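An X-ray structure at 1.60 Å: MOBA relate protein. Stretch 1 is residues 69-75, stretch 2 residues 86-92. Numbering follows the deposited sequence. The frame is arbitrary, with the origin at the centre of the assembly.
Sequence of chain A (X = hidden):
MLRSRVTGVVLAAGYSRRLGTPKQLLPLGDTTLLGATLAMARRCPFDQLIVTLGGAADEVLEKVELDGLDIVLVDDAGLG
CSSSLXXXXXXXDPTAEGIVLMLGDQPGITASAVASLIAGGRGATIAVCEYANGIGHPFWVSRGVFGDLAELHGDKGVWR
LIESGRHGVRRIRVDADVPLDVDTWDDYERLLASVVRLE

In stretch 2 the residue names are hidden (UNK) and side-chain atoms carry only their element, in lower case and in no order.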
# COMPACT_ATOMS: atom_id res chain seq x y z
N LEU A 69 -9.78 -3.83 10.96
CA LEU A 69 -9.51 -3.26 9.67
C LEU A 69 -10.75 -3.28 8.80
O LEU A 69 -11.58 -4.10 8.99
CB LEU A 69 -8.39 -4.03 8.99
CG LEU A 69 -7.10 -4.24 9.75
CD1 LEU A 69 -6.06 -4.84 8.91
CD2 LEU A 69 -6.59 -3.06 10.41
N ASP A 70 -10.87 -2.37 7.84
CA ASP A 70 -11.94 -2.43 6.85
C ASP A 70 -11.46 -3.26 5.67
O ASP A 70 -10.52 -2.87 4.97
CB ASP A 70 -12.35 -1.03 6.40
CG ASP A 70 -13.04 -0.25 7.49
OD1 ASP A 70 -13.93 -0.83 8.16
OD2 ASP A 70 -12.69 0.93 7.69
N ILE A 71 -12.11 -4.39 5.48
CA ILE A 71 -11.72 -5.37 4.45
C ILE A 71 -12.57 -5.19 3.20
O ILE A 71 -13.80 -5.31 3.27
CB ILE A 71 -11.84 -6.82 4.99
CG1 ILE A 71 -10.95 -7.00 6.24
CG2 ILE A 71 -11.55 -7.86 3.91
CD1 ILE A 71 -9.47 -6.59 6.07
N VAL A 72 -11.92 -4.94 2.07
CA VAL A 72 -12.64 -4.64 0.83
C VAL A 72 -12.32 -5.79 -0.15
O VAL A 72 -11.17 -5.99 -0.51
CB VAL A 72 -12.23 -3.27 0.28
CG1 VAL A 72 -12.82 -3.03 -1.10
CG2 VAL A 72 -12.68 -2.15 1.26
N LEU A 73 -13.33 -6.57 -0.52
CA LEU A 73 -13.09 -7.78 -1.33
C LEU A 73 -13.48 -7.51 -2.77
O LEU A 73 -14.56 -6.99 -3.02
CB LEU A 73 -13.90 -8.97 -0.79
CG LEU A 73 -13.81 -9.34 0.69
CD1 LEU A 73 -14.66 -10.57 1.00
CD2 LEU A 73 -12.37 -9.59 1.09
N VAL A 74 -12.60 -7.85 -3.70
CA VAL A 74 -12.87 -7.63 -5.13
C VAL A 74 -12.62 -8.90 -5.94
O VAL A 74 -12.01 -9.87 -5.45
CB VAL A 74 -12.04 -6.44 -5.71
CG1 VAL A 74 -12.33 -5.14 -4.94
CG2 VAL A 74 -10.54 -6.75 -5.68
N ASP A 75 -13.13 -8.91 -7.17
CA ASP A 75 -12.85 -9.99 -8.11
C ASP A 75 -11.44 -9.85 -8.66
O ASP A 75 -10.88 -8.74 -8.70
CB ASP A 75 -13.84 -9.93 -9.28
CG ASP A 75 -15.26 -10.20 -8.85
OD1 ASP A 75 -16.18 -9.59 -9.44
OD2 ASP A 75 -15.46 -11.03 -7.94
N UNK A 86 -10.55 1.39 -6.76
CA UNK A 86 -11.91 1.91 -7.02
C UNK A 86 -12.89 1.57 -5.90
O UNK A 86 -13.61 2.44 -5.41
c UNK A 86 -11.70 1.52 -12.11
c UNK A 86 -12.46 1.35 -8.34
n UNK A 86 -12.55 2.62 -12.65
c UNK A 86 -12.22 0.98 -10.78
c UNK A 86 -11.78 1.84 -9.60
N UNK A 87 -12.92 0.30 -5.52
CA UNK A 87 -13.80 -0.14 -4.44
C UNK A 87 -13.37 0.44 -3.09
O UNK A 87 -14.21 0.90 -2.32
c UNK A 87 -13.84 -1.67 -4.38
o UNK A 87 -14.33 -2.21 -5.62
N UNK A 88 -12.07 0.45 -2.81
CA UNK A 88 -11.57 0.95 -1.53
C UNK A 88 -12.00 2.38 -1.26
O UNK A 88 -12.35 2.72 -0.13
c UNK A 88 -10.05 0.83 -1.45
N UNK A 89 -12.00 3.21 -2.31
CA UNK A 89 -12.33 4.64 -2.16
C UNK A 89 -13.73 4.84 -1.59
O UNK A 89 -13.99 5.78 -0.80
c UNK A 89 -10.65 5.56 -3.94
c UNK A 89 -10.56 6.01 -5.39
c UNK A 89 -12.12 5.39 -3.49
c UNK A 89 -9.87 6.52 -3.04
N UNK A 90 -14.64 3.96 -1.97
CA UNK A 90 -16.04 4.07 -1.53
C UNK A 90 -16.19 3.89 -0.00
O UNK A 90 -17.17 4.35 0.60
o UNK A 90 -16.70 1.75 -1.92
c UNK A 90 -16.95 3.10 -2.32
c UNK A 90 -16.69 3.24 -3.81
N UNK A 91 -15.19 3.24 0.60
CA UNK A 91 -15.14 2.95 2.04
C UNK A 91 -14.41 3.98 2.89
O UNK A 91 -14.44 3.91 4.12
c UNK A 91 -16.67 -2.86 4.17
c UNK A 91 -15.60 -0.61 2.91
c UNK A 91 -15.20 0.39 1.97
n UNK A 91 -16.29 -1.24 0.87
c UNK A 91 -16.83 -2.75 2.81
c UNK A 91 -15.99 -1.88 4.92
c UNK A 91 -15.45 -0.75 4.30
c UNK A 91 -15.62 -0.04 0.74
c UNK A 91 -16.28 -1.61 2.19
c UNK A 91 -14.42 1.62 2.27
N UNK A 92 -13.71 4.92 2.24
CA UNK A 92 -12.93 5.93 2.96
C UNK A 92 -13.85 6.83 3.80
O UNK A 92 -14.84 7.34 3.28
c UNK A 92 -12.09 6.77 1.98
c UNK A 92 -11.08 5.87 1.26
c UNK A 92 -11.35 7.88 2.71

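Position 86 carries four carbons in an unbranched row that ends in a nitrogen. The chain's end leads away from stretch 1, and no side-chain atom comes within 7 Å of it. An amine on a four-carbon chain is lysine, Lys-86. Its NZ is hydrogen-bonded elsewhere in the structure.

Position 87 has one carbon and then one oxygen. The CA-to-CB bond points toward stretch 1. CB lies 3.7 Å from CG1 of Val-72, and the oxygen lies 3.6 Å from CG1 of Val-74. One carbon bearing one oxygen is serine, Ser-87, in rotamer m.

Position 88 has a single side-chain carbon, set sideways to stretch 1. Its backbone N is 3.9 Å from Val-72 CG1. A lone CB means alanine, Ala-88. The CA atoms of Ala-88 and Val-72 are 6.2 Å apart, so the helix passes close to the strand here.

Position 89 has four carbons, forked at the second, and does not reach stretch 1. A fork at the second carbon distinguishes leucine from isoleucine. This is Leu-89, with chi1 m and chi2 t.

Position 90 has one carbon carrying an oxygen and another carbon. It makes no contact with stretch 1. The branch at CB with one oxygen gives threonine, Thr-90. In rotamer p, its OG1 donates a hydrogen bond to O of Ser-87 at 2.7 Å. The backbone bond from Thr-90 N to Ser-87 O is weak, at 3.1 Å.

Position 91 has one carbon followed by fused five- and six-membered rings holding eight carbons and one nitrogen. This indole reaches Asp-70, Ile-71 and Val-72. It can only be tryptophan, Trp-91. Its backbone N donates to O of Ala-88 at 3.0 Å.

Position 92 has one carbon carrying two more, and its CA-to-CB bond points away from stretch 1. Three carbons branched at CB make valine, Val-92, in rotamer t. It is buried but does not touch the strand.

The contact rests on packing, with no hydrogen bond between the stretches. Val-72 is at its centre. Its CG1 meets Ser-87 and the backbone of Ala-88, while CG2 sits over the indole. Val-72 CG2 is 3.5 Å from the centroid of the five-membered ring of Trp-91, 3° off the normal, a CH-pi contact. Ile-71 O lies over the same face, 3.9 Å from Trp-91 CH2. Asp-70 adds its CB, 3.8 Å from Trp-91 CE3, while its OD2 is hydrogen-bonded elsewhere in the structure.

Stretch 2, residues 86-92: KSALTWV
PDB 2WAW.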